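Local coordinates for transglutaminase-like domain-containing protein (Streptococcus suis, PDB 4XZ7) that acts as a homodimeric transglutaminase and antiphagocytic virulence factor, this piece of the longer protein carrying its transglutaminase-like domain, at the interface of chains A and B. Sequence-based numbering; all coordinates share one arbitrary frame. Chains: chain A/B, Putative uncharacterized protein.

The interface of chains A and B. Residues chain A 179-180, 183-186, 245, 248-249, 252-254; chain B 166-167, 169-170, 173-174.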
# COMPACT_ATOMS: atom_id res chain seq x y z
N ASN A 179 -3.35 -2.23 2.87
CA ASN A 179 -2.65 -3.49 3.08
C ASN A 179 -1.17 -3.29 3.42
O ASN A 179 -0.56 -4.16 4.04
CB ASN A 179 -2.79 -4.42 1.87
CG ASN A 179 -4.15 -5.12 1.84
OD1 ASN A 179 -4.78 -5.30 2.88
ND2 ASN A 179 -4.61 -5.49 0.65
N SER A 180 -0.61 -2.15 3.02
CA SER A 180 0.80 -1.87 3.26
C SER A 180 1.04 -1.36 4.68
O SER A 180 2.14 -1.52 5.20
CB SER A 180 1.34 -0.85 2.23
OG SER A 180 0.87 0.46 2.54
N ASN A 183 -0.22 -3.92 8.83
CA ASN A 183 0.59 -4.92 9.55
C ASN A 183 1.92 -4.37 10.06
O ASN A 183 2.75 -5.14 10.55
CB ASN A 183 0.87 -6.14 8.66
CG ASN A 183 -0.37 -6.96 8.41
OD1 ASN A 183 -1.43 -6.67 8.96
ND2 ASN A 183 -0.25 -7.99 7.57
N ILE A 184 2.13 -3.05 9.93
CA ILE A 184 3.34 -2.41 10.46
C ILE A 184 2.97 -1.36 11.50
O ILE A 184 1.78 -1.14 11.78
CB ILE A 184 4.20 -1.78 9.35
CG1 ILE A 184 3.40 -0.74 8.55
CG2 ILE A 184 4.73 -2.86 8.41
CD1 ILE A 184 4.27 0.12 7.66
N ASN A 185 3.98 -0.72 12.08
CA ASN A 185 3.76 0.06 13.30
C ASN A 185 3.02 -0.79 14.31
O ASN A 185 2.05 -0.36 14.92
CB ASN A 185 3.00 1.36 12.98
CG ASN A 185 3.62 2.08 11.78
OD1 ASN A 185 4.80 2.42 11.80
ND2 ASN A 185 2.84 2.24 10.71
N VAL A 186 3.48 -2.02 14.47
CA VAL A 186 2.80 -2.94 15.38
C VAL A 186 2.83 -2.39 16.80
O VAL A 186 3.88 -1.91 17.27
CB VAL A 186 3.45 -4.35 15.31
CG1 VAL A 186 2.85 -5.26 16.37
CG2 VAL A 186 3.28 -4.93 13.89
N ILE A 245 3.09 -7.75 -2.95
CA ILE A 245 2.80 -7.47 -1.56
C ILE A 245 2.26 -8.72 -0.87
O ILE A 245 2.41 -8.90 0.34
CB ILE A 245 1.78 -6.29 -1.44
CG1 ILE A 245 1.68 -5.81 0.00
CG2 ILE A 245 0.40 -6.69 -2.00
CD1 ILE A 245 0.97 -4.47 0.15
N TYR A 248 4.64 -10.66 1.26
CA TYR A 248 4.80 -10.18 2.62
C TYR A 248 3.58 -10.51 3.46
O TYR A 248 3.72 -10.88 4.63
CB TYR A 248 5.13 -8.69 2.61
CG TYR A 248 6.34 -8.48 1.74
CD1 TYR A 248 7.57 -9.01 2.12
CD2 TYR A 248 6.25 -7.83 0.50
CE1 TYR A 248 8.69 -8.89 1.32
CE2 TYR A 248 7.38 -7.69 -0.30
CZ TYR A 248 8.60 -8.23 0.12
OH TYR A 248 9.74 -8.14 -0.65
N LEU A 249 2.39 -10.40 2.87
CA LEU A 249 1.17 -10.74 3.59
C LEU A 249 1.11 -12.25 3.92
O LEU A 249 0.38 -12.67 4.80
CB LEU A 249 -0.07 -10.33 2.78
CG LEU A 249 -0.23 -8.83 2.58
CD1 LEU A 249 -1.28 -8.55 1.52
CD2 LEU A 249 -0.62 -8.15 3.89
N ASP A 252 4.53 -12.72 6.99
CA ASP A 252 4.78 -12.05 8.27
C ASP A 252 4.04 -12.72 9.43
O ASP A 252 3.41 -13.76 9.27
CB ASP A 252 4.48 -10.54 8.17
CG ASP A 252 2.99 -10.21 8.02
OD1 ASP A 252 2.11 -11.03 8.28
OD2 ASP A 252 2.70 -9.05 7.68
N LEU A 253 4.12 -12.13 10.61
CA LEU A 253 3.61 -12.82 11.81
C LEU A 253 2.10 -12.87 11.84
O LEU A 253 1.53 -13.57 12.70
CB LEU A 253 4.11 -12.14 13.09
CG LEU A 253 3.60 -10.74 13.45
CD1 LEU A 253 3.94 -10.43 14.89
CD2 LEU A 253 4.23 -9.68 12.54
N PHE A 254 1.44 -12.15 10.94
CA PHE A 254 -0.03 -12.11 10.92
C PHE A 254 -0.62 -13.01 9.83
O PHE A 254 -1.84 -13.12 9.67
CB PHE A 254 -0.51 -10.68 10.74
CG PHE A 254 0.02 -9.72 11.77
CD1 PHE A 254 -0.31 -9.87 13.11
CD2 PHE A 254 0.83 -8.66 11.39
CE1 PHE A 254 0.17 -8.98 14.06
CE2 PHE A 254 1.30 -7.76 12.32
CZ PHE A 254 0.97 -7.91 13.66
N ASP B 166 9.37 -3.89 15.30
CA ASP B 166 8.22 -3.85 14.41
C ASP B 166 8.25 -5.11 13.57
O ASP B 166 9.23 -5.86 13.60
CB ASP B 166 8.25 -2.60 13.52
CG ASP B 166 6.87 -2.18 13.02
OD1 ASP B 166 5.90 -2.97 13.15
OD2 ASP B 166 6.76 -1.06 12.49
N ASN B 167 7.16 -5.34 12.85
CA ASN B 167 7.12 -6.27 11.73
C ASN B 167 8.43 -6.24 10.98
O ASN B 167 8.90 -5.16 10.61
CB ASN B 167 5.93 -5.86 10.83
CG ASN B 167 5.60 -6.87 9.78
OD1 ASN B 167 6.49 -7.39 9.12
ND2 ASN B 167 4.31 -7.13 9.58
N TYR B 169 9.13 -6.96 8.07
CA TYR B 169 9.01 -6.53 6.69
C TYR B 169 8.62 -5.06 6.53
O TYR B 169 8.11 -4.67 5.48
CB TYR B 169 8.00 -7.41 5.94
CG TYR B 169 8.46 -8.84 5.80
CD1 TYR B 169 9.53 -9.18 4.98
CD2 TYR B 169 7.82 -9.87 6.50
CE1 TYR B 169 9.96 -10.51 4.86
CE2 TYR B 169 8.24 -11.19 6.38
CZ TYR B 169 9.29 -11.50 5.56
OH TYR B 169 9.66 -12.82 5.46
N TYR B 170 8.90 -4.24 7.55
CA TYR B 170 8.54 -2.81 7.54
C TYR B 170 8.96 -2.06 6.27
O TYR B 170 8.18 -1.26 5.70
CB TYR B 170 9.15 -2.11 8.75
CG TYR B 170 8.91 -0.62 8.76
CD1 TYR B 170 9.78 0.26 8.14
CD2 TYR B 170 7.80 -0.10 9.39
CE1 TYR B 170 9.52 1.64 8.13
CE2 TYR B 170 7.54 1.26 9.40
CZ TYR B 170 8.41 2.12 8.77
OH TYR B 170 8.14 3.47 8.80
N TYR B 173 7.06 -3.36 3.07
CA TYR B 173 5.71 -2.81 3.09
C TYR B 173 5.67 -1.32 2.74
O TYR B 173 4.80 -0.86 1.97
CB TYR B 173 5.07 -3.02 4.46
CG TYR B 173 4.41 -4.37 4.63
CD1 TYR B 173 3.39 -4.80 3.77
CD2 TYR B 173 4.77 -5.20 5.68
CE1 TYR B 173 2.76 -6.03 3.95
CE2 TYR B 173 4.14 -6.42 5.88
CZ TYR B 173 3.14 -6.83 5.02
OH TYR B 173 2.53 -8.04 5.23
N SER B 174 6.62 -0.57 3.30
CA SER B 174 6.61 0.88 3.15
C SER B 174 6.89 1.32 1.71
O SER B 174 6.44 2.39 1.28
CB SER B 174 7.61 1.48 4.11
OG SER B 174 7.15 1.26 5.43
O HOH W 1 5.87 4.34 9.96
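One of two symmetry-equivalent patches of the homodimer interface joins the end of strand 164-167 and the start of helix 170-181 of chain B to a groove on chain A, formed by the end of its own helix 170-181, the following loop 183-186 and the segment 245-254. With CG of B:Tyr173 anti to the carbonyl carbon and beside the backbone N (chi1 -85°), its ring passes between the branch methyl CG2 of A:Ile184, over the rim of one face and 3.6 Å from CD2 of B:Tyr173, and CB of A:Tyr248, against the other, with CD2 of A:Leu249 beside the hydroxyl end. The phenol OH donates to the carboxylate OD2 of A:Asp252 at 2.7 Å, from above the carboxylate plane. The same oxygen accepts ND2 of B:Asn167, also from above, and ND2 of A:Asn183 on its syn lone pair, so at least three donors grip it and may favour the ionised acid. OD1 accepts A:Phe254 N from above the plane; together with the syn bond this should limit the carboxylate's rotation. B:Asn167, with CG anti to its backbone N (chi1 -170°), also donates to the backbone O of A:Asn183 (ND2 to O, 2.7 Å), while its OD1 accepts in plane from B:Tyr169 N. The carboxylate of B:Asp166 forks onto consecutive backbone N-H groups of the chain A loop: OD2 receives A:Asn185 N on its syn lone pair, and OD1 receives A:Val186 N at 2.9 Å, nearly straight (175° at H) but from above the carboxylate plane. The side chains of B:Tyr169 and A:Tyr248 cross at about a right angle (CD1 to CD1 3.5 Å), with B:Tyr169 CE1 at the in-plane edge of the A:Tyr248 ring. At the opposite margin, a water bridges B:Tyr170 OH (2.7 Å) and the amide OD1 of A:Asn185 (2.9 Å).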